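Local coordinates for ESSB (Geobacillus thermodenitrificans, PDB 2YNQ), which is an integral membrane component of the type VII secretion system, probably helping to build the export apparatus, with its extracellular domain as the part described here, at residues E17-N22 / Q44-S49; Q6-A11 / E32-E37; M39-Q44 / Q76-W81. All coordinates share one frame; numbering follows the deposited sequence. Where two conformers were deposited one is given.

Interaction 1 (E17-N22 / Q44-S49); sequences ELFLQN and QYELAS. With NA (sodium ion), chain G.
Tyr-45, Glu-46 and Ser-49 on helix 41-53 together receive the ring of Phe-19, which comes from near the C-terminal end of helix 7-19. Tyr-45 meets it with one ring carbon: CE2 lies 3.8 Å from Phe-19 CE2, and the two ring planes stand 74° apart. Glu-46 covers one face of the phenyl ring. Its CA sits 4.1 Å from the ring centroid, over the face and somewhat toward the rim, a CH-pi contact, while its CG packs 3.7 Å from Phe-19 CD2. The Glu-46 chain runs on extended, and its carboxylate, turned nearly parallel to the ring plane, is held by the hydroxyls of Ser-15 and Thr-16 on helix 7-19. Ser-49 closes the row with CB, 3.7 Å from Phe-19 CE1; its OG is turned back to Tyr-45 O, bonding it at 2.7 Å. Phe-19 reaches across because CG is anti to the backbone N (chi1 -176°), and Val-27 of helix 24-31 also touches it. Replacing Phe-19 by alanine would probably open a gap beside the Glu-46 backbone and take from Tyr-45 CE2 the apolar partner on this side. Just beyond, Gln-21 O binds a sodium ion at 2.5 Å, a site completed by three waters and Gln-136 of the second subunit. The chain leaves the helix through a type I turn from Phe-19 to Asn-22, whose positive phi completes a Schellman motif.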
# COMPACT_ATOMS: atom_id res chain seq x y z
N GLU D 17 -19.46 2.94 17.44
CA GLU D 17 -19.13 4.24 18.01
C GLU D 17 -17.83 4.82 17.42
O GLU D 17 -17.72 6.03 17.23
CB GLU D 17 -19.07 4.14 19.54
CG GLU D 17 -18.55 5.40 20.23
CD GLU D 17 -18.73 5.39 21.75
OE1 GLU D 17 -19.40 4.48 22.30
OE2 GLU D 17 -18.20 6.31 22.40
N LEU D 18 -16.85 3.96 17.17
CA LEU D 18 -15.56 4.42 16.66
C LEU D 18 -15.66 4.71 15.16
O LEU D 18 -15.15 5.73 14.69
CB LEU D 18 -14.46 3.41 16.95
CG LEU D 18 -14.18 3.18 18.44
CD1 LEU D 18 -13.53 1.82 18.57
CD2 LEU D 18 -13.30 4.27 19.08
N PHE D 19 -16.38 3.86 14.45
CA PHE D 19 -16.55 4.04 13.02
C PHE D 19 -17.26 5.32 12.64
O PHE D 19 -16.84 6.04 11.72
CB PHE D 19 -17.27 2.86 12.38
CG PHE D 19 -17.38 2.98 10.90
CD1 PHE D 19 -16.25 2.74 10.09
CD2 PHE D 19 -18.59 3.35 10.31
CE1 PHE D 19 -16.33 2.87 8.72
CE2 PHE D 19 -18.68 3.49 8.93
CZ PHE D 19 -17.55 3.25 8.13
N LEU D 20 -18.35 5.62 13.37
CA LEU D 20 -19.13 6.83 13.13
C LEU D 20 -18.31 8.10 13.34
O LEU D 20 -18.74 9.18 12.92
CB LEU D 20 -20.37 6.83 14.03
CG LEU D 20 -21.43 5.84 13.56
CD1 LEU D 20 -22.63 5.89 14.47
CD2 LEU D 20 -21.82 6.15 12.14
N GLN D 21 -17.13 7.94 13.95
CA GLN D 21 -16.14 8.98 14.21
C GLN D 21 -14.91 8.87 13.32
O GLN D 21 -13.92 9.59 13.56
CB GLN D 21 -15.59 8.80 15.61
CG GLN D 21 -16.32 9.47 16.67
CD GLN D 21 -15.74 9.14 18.02
OE1 GLN D 21 -14.94 9.92 18.56
NE2 GLN D 21 -16.14 8.00 18.58
N ASN D 22 -14.93 7.91 12.39
CA ASN D 22 -13.80 7.67 11.47
C ASN D 22 -12.55 7.15 12.17
O ASN D 22 -11.44 7.39 11.73
CB ASN D 22 -13.44 8.94 10.72
CG ASN D 22 -14.65 9.67 10.18
OD1 ASN D 22 -15.44 9.09 9.43
ND2 ASN D 22 -14.79 10.95 10.54
N GLN D 44 -19.50 -6.01 9.11
CA GLN D 44 -18.62 -6.26 7.98
C GLN D 44 -18.31 -4.96 7.22
O GLN D 44 -17.16 -4.74 6.82
CB GLN D 44 -19.23 -7.31 7.04
CG GLN D 44 -19.31 -8.72 7.62
CD GLN D 44 -20.09 -9.64 6.71
OE1 GLN D 44 -20.97 -9.20 5.97
NE2 GLN D 44 -19.78 -10.94 6.76
N TYR D 45 -19.32 -4.12 7.04
CA TYR D 45 -19.19 -2.83 6.34
C TYR D 45 -18.21 -1.92 7.05
O TYR D 45 -17.34 -1.32 6.42
CB TYR D 45 -20.55 -2.13 6.22
CG TYR D 45 -20.45 -0.69 5.75
CD1 TYR D 45 -20.08 -0.40 4.44
CD2 TYR D 45 -20.71 0.38 6.62
CE1 TYR D 45 -19.97 0.93 4.01
CE2 TYR D 45 -20.61 1.71 6.20
CZ TYR D 45 -20.24 1.98 4.88
OH TYR D 45 -20.12 3.29 4.42
N GLU D 46 -18.38 -1.80 8.37
CA GLU D 46 -17.52 -0.96 9.20
C GLU D 46 -16.07 -1.41 9.12
O GLU D 46 -15.17 -0.58 8.92
CB GLU D 46 -17.98 -0.96 10.67
CG GLU D 46 -19.33 -0.26 10.93
CD GLU D 46 -19.84 -0.41 12.38
OE1 GLU D 46 -19.08 -0.83 13.29
OE2 GLU D 46 -21.03 -0.11 12.64
N LEU D 47 -15.84 -2.72 9.29
CA LEU D 47 -14.49 -3.28 9.30
C LEU D 47 -13.83 -3.15 7.93
O LEU D 47 -12.71 -2.65 7.80
CB LEU D 47 -14.54 -4.75 9.73
CG LEU D 47 -13.19 -5.42 10.05
CD1 LEU D 47 -12.33 -4.55 11.00
CD2 LEU D 47 -13.38 -6.84 10.62
N ALA D 48 -14.56 -3.54 6.89
CA ALA D 48 -14.05 -3.53 5.55
C ALA D 48 -13.75 -2.11 5.14
O ALA D 48 -12.71 -1.86 4.54
CB ALA D 48 -15.01 -4.21 4.59
N SER D 49 -14.64 -1.18 5.49
CA SER D 49 -14.37 0.22 5.15
C SER D 49 -13.12 0.63 5.86
O SER D 49 -12.27 1.29 5.27
CB SER D 49 -15.50 1.19 5.51
OG SER D 49 -16.71 0.79 4.90
NA NA G . -12.61 11.65 14.25
O HOH W 1 -13.54 11.72 16.54
O HOH W 2 -14.99 12.87 13.89
O HOH W 3 -11.59 13.67 15.09

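Interaction 2 (Q6-A11 / E32-E37); sequences QPKQEA and EDYAPE
The loop that leads from helix 24-31 to helix 41-53 is joined here, through Tyr-34, to the N-terminal turns of helix 7-19. Tyr-34 carries the contact from the loop side. Its ring reaches over to the helix and touches Pro-7, Lys-8 and Ala-11; Pro-7 and Ala-11 lie one turn apart, with Lys-8 beside Pro-7. Ala-11 gives the closest apolar approach: its methyl carbon CB lies 3.7 Å from Tyr-34 CE2, and the same CB is 3.8 Å from Tyr-34 OH. Lys-8 CD packs obliquely, 3.9 Å from Tyr-34 CD1, in one of the two conformers modelled for the lysine, which makes this touch less certain than the others. The two side chains slide past each other in opposite directions. At the far end of the ring Tyr-34 OH comes to 3.4 Å from Pro-7 O, which accepts the backbone N-H of Ala-11 in the first helical turn.

This is loop-to-helix packing in an all-helical domain, with a single aromatic side chain bridging to the helix start. Tyr-34 has CG anti to its carbonyl carbon (chi1 -64°), which sets the ring across to helix 7-19. Behind it, Met-39 packs against the tyrosine side chain, and the carbonyl Tyr-34 O accepts a hydrogen bond from Arg-86. Further along the loop, Pro-36 rests on Leu-79, Ile-82 and Tyr-83 of helix 75-85.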
# COMPACT_ATOMS: atom_id res chain seq x y z
N GLN D 6 -21.75 -10.90 27.13
CA GLN D 6 -21.99 -10.75 25.71
C GLN D 6 -20.87 -9.87 25.09
O GLN D 6 -21.14 -8.78 24.60
CB GLN D 6 -23.40 -10.17 25.46
CG GLN D 6 -24.61 -11.07 25.90
CD GLN D 6 -25.02 -12.11 24.84
OE1 GLN D 6 -26.20 -12.23 24.51
NE2 GLN D 6 -24.06 -12.87 24.31
N PRO D 7 -19.61 -10.36 25.13
CA PRO D 7 -18.49 -9.53 24.64
C PRO D 7 -18.57 -9.14 23.16
O PRO D 7 -18.14 -8.06 22.78
CB PRO D 7 -17.26 -10.41 24.89
CG PRO D 7 -17.79 -11.80 24.97
CD PRO D 7 -19.13 -11.67 25.61
N LYS D 8 -19.14 -10.03 22.35
CA LYS D 8 -19.34 -9.77 20.92
C LYS D 8 -20.30 -8.60 20.72
O LYS D 8 -19.95 -7.60 20.09
CB LYS D 8 -19.89 -11.02 20.26
CG LYS D 8 -20.37 -10.83 18.85
CD LYS D 8 -19.42 -11.50 17.88
CE LYS D 8 -20.19 -12.41 16.94
NZ LYS D 8 -19.41 -13.62 16.63
N GLN D 9 -21.50 -8.76 21.28
CA GLN D 9 -22.55 -7.73 21.31
C GLN D 9 -21.96 -6.36 21.61
O GLN D 9 -22.24 -5.39 20.90
CB GLN D 9 -23.60 -8.13 22.37
CG GLN D 9 -24.79 -7.19 22.57
CD GLN D 9 -25.85 -7.77 23.55
OE1 GLN D 9 -26.48 -8.81 23.29
NE2 GLN D 9 -26.06 -7.07 24.67
N GLU D 10 -21.12 -6.29 22.63
CA GLU D 10 -20.48 -5.05 23.09
C GLU D 10 -19.43 -4.48 22.10
O GLU D 10 -19.36 -3.26 21.90
CB GLU D 10 -19.85 -5.23 24.48
CG GLU D 10 -20.87 -5.48 25.59
CD GLU D 10 -20.23 -5.78 26.96
OE1 GLU D 10 -19.03 -6.19 27.01
OE2 GLU D 10 -20.92 -5.61 27.99
N ALA D 11 -18.62 -5.35 21.50
CA ALA D 11 -17.59 -4.94 20.53
C ALA D 11 -18.21 -4.31 19.28
O ALA D 11 -17.66 -3.35 18.74
CB ALA D 11 -16.69 -6.12 20.15
N GLU D 32 -10.46 -7.34 16.05
CA GLU D 32 -9.41 -8.22 15.56
C GLU D 32 -9.56 -9.70 15.97
O GLU D 32 -9.18 -10.58 15.20
CB GLU D 32 -8.04 -7.68 15.93
CG GLU D 32 -7.71 -7.78 17.40
CD GLU D 32 -6.48 -6.96 17.81
OE1 GLU D 32 -5.77 -6.43 16.91
OE2 GLU D 32 -6.25 -6.86 19.04
N ASP D 33 -10.12 -9.97 17.14
CA ASP D 33 -10.27 -11.36 17.59
C ASP D 33 -11.51 -12.05 17.04
O ASP D 33 -11.81 -13.18 17.42
CB ASP D 33 -10.29 -11.44 19.11
CG ASP D 33 -8.99 -11.00 19.74
OD1 ASP D 33 -7.92 -11.20 19.11
OD2 ASP D 33 -9.02 -10.44 20.86
N TYR D 34 -12.22 -11.37 16.14
CA TYR D 34 -13.52 -11.84 15.68
C TYR D 34 -13.49 -12.28 14.21
O TYR D 34 -12.82 -11.64 13.39
CB TYR D 34 -14.59 -10.75 15.89
CG TYR D 34 -14.82 -10.40 17.36
CD1 TYR D 34 -15.52 -11.26 18.18
CD2 TYR D 34 -14.31 -9.22 17.91
CE1 TYR D 34 -15.72 -10.96 19.51
CE2 TYR D 34 -14.50 -8.92 19.24
CZ TYR D 34 -15.21 -9.79 20.04
OH TYR D 34 -15.43 -9.52 21.36
N ALA D 35 -14.24 -13.34 13.91
CA ALA D 35 -14.33 -13.90 12.57
C ALA D 35 -15.26 -13.05 11.75
O ALA D 35 -16.40 -12.84 12.13
CB ALA D 35 -14.84 -15.33 12.61
N PRO D 36 -14.78 -12.56 10.60
CA PRO D 36 -15.56 -11.65 9.76
C PRO D 36 -16.78 -12.31 9.12
O PRO D 36 -17.77 -11.63 8.87
CB PRO D 36 -14.55 -11.21 8.68
CG PRO D 36 -13.52 -12.24 8.68
CD PRO D 36 -13.41 -12.75 10.07
N GLU D 37 -16.71 -13.61 8.87
CA GLU D 37 -17.77 -14.33 8.18
C GLU D 37 -19.06 -14.36 9.02
O GLU D 37 -20.15 -14.45 8.48
CB GLU D 37 -17.33 -15.75 7.79
CG GLU D 37 -16.03 -15.83 6.95
CD GLU D 37 -14.74 -15.64 7.78
OE1 GLU D 37 -14.75 -15.80 9.02
OE2 GLU D 37 -13.68 -15.30 7.20

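Interaction 3 (M39-Q44 / Q76-W81); sequences MPYVIQ and QYMLYW
Met-78 of helix 75-85 reaches across to Tyr-41 in the first turn of helix 41-53, and its methyl end makes the nearest approach. CE lies 3.5 Å from Tyr-41 CE1 and the same distance, 3.5 Å, from Tyr-41 OH, so the methyl follows the phenol end of the ring. The sulfur sits further back along the side chain: SD is 4.6 Å from the centroid of the Tyr-41 ring and 43° off its normal, an oblique Met-aromatic contact. The two side chains cross at about a right angle. SD also packs on Gln-44, 4.0 Å from its CB, and is thus lodged between the tyrosine ring and the helix backbone one turn on. A lighter touch comes from Leu-79, whose CD2 lies 4.2 Å from Gln-44 NE2.

The arrangement is a buried helix-to-helix contact of the all-helical extracellular domain, without a hydrogen bond between the two segments. Met-78 spans the gap because its chain is fully extended beyond CG, with chi2 at -179°. Around this core, polar bonds hold the far ends of the two residues it packs on. Tyr-41 OH is bonded to Thr-73 O, just ahead of helix 75-85, while Gln-44 NE2 is bonded to Pro-36 O and to Glu-75 OE2. Further along helix 41-53, Tyr-45 and Ala-48 also touch Met-78, and Leu-95 of helix 89-99 packs against Leu-79.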
# COMPACT_ATOMS: atom_id res chain seq x y z
N MET D 39 -19.98 -11.88 11.18
CA MET D 39 -20.39 -10.54 11.55
C MET D 39 -21.69 -10.13 10.85
O MET D 39 -21.92 -10.51 9.70
CB MET D 39 -19.29 -9.56 11.19
CG MET D 39 -18.18 -9.51 12.20
SD MET D 39 -16.79 -8.55 11.60
CE MET D 39 -15.61 -8.88 12.92
N PRO D 40 -22.53 -9.34 11.52
CA PRO D 40 -23.63 -8.74 10.79
C PRO D 40 -23.10 -7.85 9.66
O PRO D 40 -22.00 -7.27 9.76
CB PRO D 40 -24.31 -7.88 11.85
CG PRO D 40 -23.97 -8.57 13.14
CD PRO D 40 -22.56 -8.97 12.95
N TYR D 41 -23.88 -7.76 8.60
CA TYR D 41 -23.49 -7.06 7.39
C TYR D 41 -23.03 -5.61 7.65
O TYR D 41 -22.01 -5.18 7.12
CB TYR D 41 -24.65 -7.16 6.38
CG TYR D 41 -24.44 -6.44 5.08
CD1 TYR D 41 -23.53 -6.91 4.12
CD2 TYR D 41 -25.15 -5.27 4.79
CE1 TYR D 41 -23.35 -6.25 2.93
CE2 TYR D 41 -24.96 -4.61 3.59
CZ TYR D 41 -24.06 -5.09 2.67
OH TYR D 41 -23.88 -4.42 1.48
N VAL D 42 -23.73 -4.88 8.52
CA VAL D 42 -23.30 -3.53 8.85
C VAL D 42 -21.91 -3.54 9.51
O VAL D 42 -21.13 -2.60 9.33
CB VAL D 42 -24.36 -2.77 9.71
CG1 VAL D 42 -24.61 -3.44 11.07
CG2 VAL D 42 -24.00 -1.28 9.87
N ILE D 43 -21.60 -4.58 10.29
CA ILE D 43 -20.32 -4.64 10.98
C ILE D 43 -19.21 -5.04 9.97
O ILE D 43 -18.13 -4.45 9.96
CB ILE D 43 -20.36 -5.59 12.22
CG1 ILE D 43 -21.48 -5.19 13.21
CG2 ILE D 43 -18.99 -5.70 12.88
CD1 ILE D 43 -21.44 -3.75 13.77
N GLN D 44 -19.50 -6.01 9.11
CA GLN D 44 -18.62 -6.26 7.98
C GLN D 44 -18.31 -4.96 7.22
O GLN D 44 -17.16 -4.74 6.82
CB GLN D 44 -19.23 -7.31 7.04
CG GLN D 44 -19.31 -8.72 7.62
CD GLN D 44 -20.09 -9.64 6.71
OE1 GLN D 44 -20.97 -9.20 5.97
NE2 GLN D 44 -19.78 -10.94 6.76
N GLN D 76 -18.81 -10.61 -0.32
CA GLN D 76 -17.52 -11.13 -0.78
C GLN D 76 -16.44 -10.07 -0.91
O GLN D 76 -15.29 -10.30 -0.52
CB GLN D 76 -17.68 -11.87 -2.09
CG GLN D 76 -18.40 -13.19 -1.97
CD GLN D 76 -18.77 -13.74 -3.34
OE1 GLN D 76 -18.56 -14.92 -3.62
NE2 GLN D 76 -19.29 -12.86 -4.21
N TYR D 77 -16.82 -8.91 -1.43
CA TYR D 77 -15.91 -7.77 -1.53
C TYR D 77 -15.47 -7.27 -0.17
O TYR D 77 -14.30 -6.90 0.00
CB TYR D 77 -16.52 -6.65 -2.36
CG TYR D 77 -16.47 -6.92 -3.85
CD1 TYR D 77 -15.32 -6.60 -4.58
CD2 TYR D 77 -17.55 -7.51 -4.52
CE1 TYR D 77 -15.25 -6.85 -5.95
CE2 TYR D 77 -17.49 -7.77 -5.91
CZ TYR D 77 -16.33 -7.43 -6.60
OH TYR D 77 -16.23 -7.65 -7.96
N MET D 78 -16.38 -7.27 0.78
CA MET D 78 -16.04 -6.90 2.14
C MET D 78 -15.07 -7.89 2.74
O MET D 78 -14.07 -7.49 3.34
CB MET D 78 -17.31 -6.78 2.99
CG MET D 78 -18.20 -5.61 2.56
SD MET D 78 -19.68 -5.45 3.57
CE MET D 78 -20.58 -4.21 2.65
N LEU D 79 -15.34 -9.18 2.55
CA LEU D 79 -14.46 -10.22 3.06
C LEU D 79 -13.09 -10.14 2.42
O LEU D 79 -12.08 -10.27 3.11
CB LEU D 79 -15.08 -11.61 2.87
CG LEU D 79 -16.32 -11.87 3.74
CD1 LEU D 79 -17.04 -13.21 3.38
CD2 LEU D 79 -15.95 -11.79 5.23
N TYR D 80 -13.05 -9.91 1.11
CA TYR D 80 -11.79 -9.72 0.41
C TYR D 80 -10.92 -8.67 1.11
O TYR D 80 -9.78 -8.94 1.46
CB TYR D 80 -12.02 -9.30 -1.03
CG TYR D 80 -10.73 -8.94 -1.73
CD1 TYR D 80 -10.00 -9.91 -2.39
CD2 TYR D 80 -10.23 -7.63 -1.72
CE1 TYR D 80 -8.80 -9.60 -3.04
CE2 TYR D 80 -9.04 -7.31 -2.36
CZ TYR D 80 -8.32 -8.30 -3.02
OH TYR D 80 -7.13 -8.03 -3.67
N TRP D 81 -11.48 -7.48 1.32
CA TRP D 81 -10.70 -6.39 1.89
C TRP D 81 -10.32 -6.62 3.34
O TRP D 81 -9.25 -6.19 3.79
CB TRP D 81 -11.39 -5.04 1.68
CG TRP D 81 -11.26 -4.62 0.23
CD1 TRP D 81 -12.24 -4.61 -0.72
CD2 TRP D 81 -10.04 -4.24 -0.44
NE1 TRP D 81 -11.71 -4.22 -1.94
CE2 TRP D 81 -10.36 -3.97 -1.78
CE3 TRP D 81 -8.70 -4.08 -0.02
CZ2 TRP D 81 -9.40 -3.56 -2.72
CZ3 TRP D 81 -7.75 -3.67 -0.95
CH2 TRP D 81 -8.11 -3.41 -2.29

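The three contacts lie on the same side of the chain's centre, with their own centres about 11 to 14 Å apart. Interactions 1 and 2 both use helix 7-19, one near its end and the other at its start; interactions 1 and 3 both use helix 41-53 and share Gln-44. Along the chain, interaction 1 crosses each of the other two, whereas interaction 2 closes before interaction 3 opens. The Gln-44 amide links interactions 2 and 3 through its bond to Pro-36. Helix 41-53 is packed between helix 7-19 and helix 75-85, with interactions 1 and 3 as its two flanks, and interaction 2 adds the loop after helix 24-31 to these three helices.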